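Phosphodiesterase (Candida albicans, PDB 6CPU) is a metal-binding phosphodiesterase with a largely helical fold that holds a zinc and a magnesium ion. Local coordinates at residues Trp218-His223 against Val282-Phe287; Phe289-Arg292 against Pro297-Lys300. All blocks are in the same frame, centred on the assembly; numbering follows the deposited sequence.

How the interactions relate
Both contacts use helix 276-292, interaction 1 at its middle and interaction 2 at its last turn, with centres about 13 Å apart. Interaction 1 is fully buried, about 13 Å from the chain centre, bringing in a loop distant in sequence; interaction 2 lies about 23 Å out, is partly buried, and joins the helix to the chain leaving it. Their chemistry follows this placing: a stacked glutamine amide and an indole in the first, isoleucine packing on a phenylalanine edge and a lysine stem, near partly exposed charges, in the second. Neither has an intersegment hydrogen bond. They touch through Trp218 CH2 and Phe289 CE1 (3.5 Å) and Phe287 CE2 and Phe299 CE2 (3.7 Å).

Interaction 1: Trp218-His223 against Val282-Phe287; sequences WSFPAH and VLQACF
Trp218 meets Ala285 with the six-membered end of its indole: CZ3 lies 3.9 Å from Ala285 CA and CH2 4.2 Å from Ala285 CB. Although Trp218 CB points away from the helix, CG sits anti to the backbone N (chi1 178°), and the long ring returns to reach the methyl. Its NE1 bonds to the carbonyl of Thr467. Ser219, centre of an inverse gamma turn, then redirects the chain so that Phe220 faces the helix. This loop links helices 205-216 and 227-242 and here packs on helix 276-292 of the phosphodiesterase domain, where the Ala285 side chain is about 10 Å from the zinc ion. Phe220 receives Gln284 over one ring face: Gln284 CG stands 3.8 Å from the ring centroid, 12° off the normal, a CH-pi contact. A bend at chi2 lays the amide across the CB-CG end of the phenylalanine, stacked with the ring at 19° between planes; Gln284 CD is 3.4 Å from Phe220 CG. The buried amide is gripped at both ends, NE2 giving hydrogen bonds to the carbonyls of Val215 and His217 and OE1 accepting one from Arg468 NH1, which should fix its rotation; the same NH1 also bonds to Trp218 O.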
loop_
_atom_site.group_PDB
_atom_site.type_symbol
_atom_site.label_atom_id
_atom_site.label_comp_id
_atom_site.label_asym_id
_atom_site.label_seq_id
_atom_site.Cartn_x
_atom_site.Cartn_y
_atom_site.Cartn_z
ATOM N N TRP A 218 6.040 14.950 -11.931
ATOM C CA TRP A 218 7.094 14.111 -11.339
ATOM C C TRP A 218 7.308 14.498 -9.881
ATOM O O TRP A 218 7.668 13.657 -9.056
ATOM C CB TRP A 218 8.422 14.193 -12.110
ATOM C CG TRP A 218 9.484 13.371 -11.456
ATOM C CD1 TRP A 218 10.581 13.826 -10.789
ATOM C CD2 TRP A 218 9.501 11.944 -11.331
ATOM N NE1 TRP A 218 11.304 12.768 -10.286
ATOM C CE2 TRP A 218 10.663 11.602 -10.610
ATOM C CE3 TRP A 218 8.665 10.921 -11.794
ATOM C CZ2 TRP A 218 10.999 10.279 -10.324
ATOM C CZ3 TRP A 218 9.003 9.606 -11.509
ATOM C CH2 TRP A 218 10.161 9.300 -10.789
ATOM N N SER A 219 7.089 15.768 -9.554
ATOM C CA SER A 219 7.091 16.209 -8.164
ATOM C C SER A 219 5.727 15.872 -7.536
ATOM O O SER A 219 4.962 16.751 -7.158
ATOM C CB SER A 219 7.383 17.709 -8.077
ATOM O OG SER A 219 7.727 18.088 -6.751
ATOM N N PHE A 220 5.451 14.578 -7.415
ATOM C CA PHE A 220 4.152 14.097 -6.966
ATOM C C PHE A 220 3.946 14.493 -5.513
ATOM O O PHE A 220 4.696 14.029 -4.642
ATOM C CB PHE A 220 4.106 12.578 -7.128
ATOM C CG PHE A 220 2.771 11.953 -6.794
ATOM C CD1 PHE A 220 1.617 12.368 -7.428
ATOM C CD2 PHE A 220 2.685 10.914 -5.868
ATOM C CE1 PHE A 220 0.389 11.782 -7.127
ATOM C CE2 PHE A 220 1.467 10.325 -5.565
ATOM C CZ PHE A 220 0.316 10.753 -6.198
ATOM N N PRO A 221 2.945 15.360 -5.234
ATOM C CA PRO A 221 2.819 15.954 -3.914
ATOM C C PRO A 221 2.105 15.018 -2.935
ATOM O O PRO A 221 1.119 15.407 -2.305
ATOM C CB PRO A 221 1.981 17.203 -4.184
ATOM C CG PRO A 221 1.065 16.766 -5.275
ATOM C CD PRO A 221 1.888 15.850 -6.145
ATOM N N ALA A 222 2.637 13.803 -2.789
ATOM C CA ALA A 222 1.971 12.746 -2.022
ATOM C C ALA A 222 1.544 13.203 -0.641
ATOM O O ALA A 222 0.475 12.822 -0.167
ATOM C CB ALA A 222 2.876 11.531 -1.905
ATOM N N HIS A 223 2.363 14.027 0.015
ATOM C CA HIS A 223 2.082 14.411 1.395
ATOM C C HIS A 223 0.980 15.437 1.562
ATOM O O HIS A 223 0.502 15.652 2.668
ATOM C CB HIS A 223 3.361 14.874 2.084
ATOM C CG HIS A 223 4.445 13.862 2.015
ATOM N ND1 HIS A 223 4.466 12.741 2.818
ATOM C CD2 HIS A 223 5.509 13.760 1.192
ATOM C CE1 HIS A 223 5.511 12.000 2.499
ATOM N NE2 HIS A 223 6.161 12.598 1.518
ATOM N N VAL A 282 4.865 4.934 -5.265
ATOM C CA VAL A 282 5.618 3.972 -6.077
ATOM C C VAL A 282 4.897 3.646 -7.385
ATOM O O VAL A 282 5.517 3.540 -8.464
ATOM C CB VAL A 282 5.938 2.668 -5.277
ATOM C CG1 VAL A 282 6.531 1.596 -6.171
ATOM C CG2 VAL A 282 6.886 2.972 -4.128
ATOM N N LEU A 283 3.584 3.508 -7.310
ATOM C CA LEU A 283 2.770 3.305 -8.506
ATOM C C LEU A 283 2.942 4.492 -9.475
ATOM O O LEU A 283 3.127 4.314 -10.686
ATOM C CB LEU A 283 1.293 3.156 -8.111
ATOM C CG LEU A 283 0.237 3.280 -9.208
ATOM C CD1 LEU A 283 0.388 2.166 -10.222
ATOM C CD2 LEU A 283 -1.165 3.265 -8.621
ATOM N N GLN A 284 2.877 5.687 -8.917
ATOM C CA GLN A 284 2.981 6.922 -9.704
ATOM C C GLN A 284 4.360 7.082 -10.348
ATOM O O GLN A 284 4.453 7.559 -11.481
ATOM C CB GLN A 284 2.654 8.123 -8.827
ATOM C CG GLN A 284 2.385 9.420 -9.599
ATOM C CD GLN A 284 3.598 10.345 -9.698
ATOM O OE1 GLN A 284 4.706 10.026 -9.229
ATOM N NE2 GLN A 284 3.372 11.528 -10.265
ATOM N N ALA A 285 5.415 6.703 -9.624
ATOM C CA ALA A 285 6.769 6.650 -10.202
ATOM C C ALA A 285 6.809 5.700 -11.380
ATOM O O ALA A 285 7.257 6.074 -12.467
ATOM C CB ALA A 285 7.791 6.242 -9.157
ATOM N N CYS A 286 6.328 4.474 -11.178
ATOM C CA CYS A 286 6.222 3.502 -12.279
ATOM C C CYS A 286 5.437 4.083 -13.445
ATOM O O CYS A 286 5.817 3.926 -14.612
ATOM C CB CYS A 286 5.524 2.215 -11.828
ATOM S SG CYS A 286 6.611 1.020 -11.042
ATOM N N PHE A 287 4.327 4.730 -13.115
ATOM C CA PHE A 287 3.458 5.344 -14.117
ATOM C C PHE A 287 4.250 6.334 -14.990
ATOM O O PHE A 287 4.188 6.271 -16.217
ATOM C CB PHE A 287 2.291 6.037 -13.423
ATOM C CG PHE A 287 1.161 6.407 -14.335
ATOM C CD1 PHE A 287 0.392 5.428 -14.933
ATOM C CD2 PHE A 287 0.848 7.736 -14.566
ATOM C CE1 PHE A 287 -0.664 5.756 -15.759
ATOM C CE2 PHE A 287 -0.216 8.078 -15.393
ATOM C CZ PHE A 287 -0.968 7.085 -15.995
#

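Interaction 2: Phe289-Arg292 against Pro297-Lys300; sequences FLIR and PKFK
Ile291 carries the apolar part of this contact, touching three successive residues, Pro297 and Phe299 through the CG1-CD1 branch and Lys298 through CG2. Its CD1 comes to the edge of the Phe299 ring, with CD1 3.4 Å from Phe299 CE2 and 4.1 Å from CD2. The side chains cross at about a right angle; because CD1 lies near the ring plane, it abuts the ring edge and not a face. Phe299 has CG between its backbone N and carbonyl carbon (chi1 51°), a torsion that turns the ring back to the helix although its CB does not aim there. Ile291 CG2 packs 3.7 Å from Lys298 CG, touching the aliphatic base of the lysine.

Contact with the backbone is looser: Ile291 CG1 approaches Pro297 O at 4.1 Å, while that carbonyl is hydrogen-bonded to Tyr240 OH. Tyr240 also meets the Phe299 ring edge-to-face.

Among the charged groups, Lys298 runs extended beyond CG. Both basic groups converge on Glu304, Lys298 NZ in a salt bridge with its carboxylate and Arg292 NH1 in a hydrogen bond to its carbonyl, with Arg292 NH1 and Lys298 NZ 5.2 Å apart and not in contact.

The CA atoms of Ile291 and Pro297 are 5.8 Å apart, and a backbone hydrogen bond joins Leu290 with Leu296; together they mark the C-terminal end of helix 276-292, where the chain folds back over the last turn within the largely helical phosphodiesterase fold.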
loop_
_atom_site.group_PDB
_atom_site.type_symbol
_atom_site.label_atom_id
_atom_site.label_comp_id
_atom_site.label_asym_id
_atom_site.label_seq_id
_atom_site.Cartn_x
_atom_site.Cartn_y
_atom_site.Cartn_z
ATOM N N PHE A 289 7.654 6.495 -15.317
ATOM C CA PHE A 289 8.644 5.706 -16.060
ATOM C C PHE A 289 8.041 5.136 -17.336
ATOM O O PHE A 289 8.610 5.283 -18.422
ATOM C CB PHE A 289 9.225 4.549 -15.222
ATOM C CG PHE A 289 10.011 4.979 -14.000
ATOM C CD1 PHE A 289 10.498 6.270 -13.856
ATOM C CD2 PHE A 289 10.288 4.055 -12.998
ATOM C CE1 PHE A 289 11.226 6.640 -12.739
ATOM C CE2 PHE A 289 11.021 4.417 -11.882
ATOM C CZ PHE A 289 11.485 5.708 -11.745
ATOM N N LEU A 290 6.888 4.492 -17.207
ATOM C CA LEU A 290 6.234 3.849 -18.333
ATOM C C LEU A 290 5.790 4.831 -19.429
ATOM O O LEU A 290 5.833 4.493 -20.616
ATOM C CB LEU A 290 5.049 3.023 -17.845
ATOM C CG LEU A 290 5.449 1.775 -17.037
ATOM C CD1 LEU A 290 4.324 1.329 -16.109
ATOM C CD2 LEU A 290 5.859 0.646 -17.973
ATOM N N ILE A 291 5.367 6.029 -19.044
ATOM C CA ILE A 291 5.025 7.054 -20.035
ATOM C C ILE A 291 6.283 7.477 -20.789
ATOM O O ILE A 291 6.325 7.424 -22.016
ATOM C CB ILE A 291 4.341 8.276 -19.404
ATOM C CG1 ILE A 291 2.918 7.901 -18.973
ATOM C CG2 ILE A 291 4.293 9.443 -20.391
ATOM C CD1 ILE A 291 2.382 8.782 -17.877
ATOM N N ARG A 292 7.314 7.858 -20.045
ATOM C CA ARG A 292 8.556 8.326 -20.648
ATOM C C ARG A 292 9.281 7.244 -21.464
ATOM O O ARG A 292 10.109 7.566 -22.316
ATOM C CB ARG A 292 9.462 8.930 -19.578
ATOM C CG ARG A 292 8.880 10.193 -18.964
ATOM C CD ARG A 292 9.914 10.940 -18.149
ATOM N NE ARG A 292 9.338 12.008 -17.331
ATOM C CZ ARG A 292 9.005 13.222 -17.772
ATOM N NH1 ARG A 292 9.164 13.557 -19.048
ATOM N NH2 ARG A 292 8.496 14.108 -16.923
ATOM N N PRO A 297 0.885 6.243 -23.512
ATOM C CA PRO A 297 0.911 7.558 -24.163
ATOM C C PRO A 297 0.826 8.690 -23.152
ATOM O O PRO A 297 0.255 8.521 -22.067
ATOM C CB PRO A 297 -0.340 7.543 -25.042
ATOM C CG PRO A 297 -1.268 6.573 -24.391
ATOM C CD PRO A 297 -0.425 5.581 -23.637
ATOM N N LYS A 298 1.387 9.843 -23.505
ATOM C CA LYS A 298 1.294 11.009 -22.646
ATOM C C LYS A 298 -0.157 11.482 -22.651
ATOM O O LYS A 298 -0.930 11.126 -23.546
ATOM C CB LYS A 298 2.238 12.114 -23.123
ATOM C CG LYS A 298 3.667 11.633 -23.321
ATOM C CD LYS A 298 4.659 12.775 -23.389
ATOM C CE LYS A 298 6.004 12.258 -23.877
ATOM N NZ LYS A 298 7.084 13.278 -23.794
ATOM N N PHE A 299 -0.518 12.261 -21.637
ATOM C CA PHE A 299 -1.880 12.754 -21.479
ATOM C C PHE A 299 -1.875 14.261 -21.292
ATOM O O PHE A 299 -0.838 14.859 -20.996
ATOM C CB PHE A 299 -2.611 12.037 -20.316
ATOM C CG PHE A 299 -1.850 12.017 -19.012
ATOM C CD1 PHE A 299 -2.179 12.896 -17.989
ATOM C CD2 PHE A 299 -0.836 11.102 -18.791
ATOM C CE1 PHE A 299 -1.500 12.888 -16.783
ATOM C CE2 PHE A 299 -0.153 11.085 -17.579
ATOM C CZ PHE A 299 -0.482 11.977 -16.581
ATOM N N LYS A 300 -3.037 14.882 -21.456
ATOM C CA LYS A 300 -3.122 16.346 -21.437
ATOM C C LYS A 300 -2.573 16.951 -20.150
ATOM O O LYS A 300 -2.000 18.043 -20.158
ATOM C CB LYS A 300 -4.570 16.794 -21.635
ATOM C CG LYS A 300 -4.729 18.290 -21.833
ATOM C CD LYS A 300 -6.131 18.645 -22.309
ATOM C CE LYS A 300 -6.194 20.084 -22.799
ATOM N NZ LYS A 300 -7.599 20.554 -22.920
#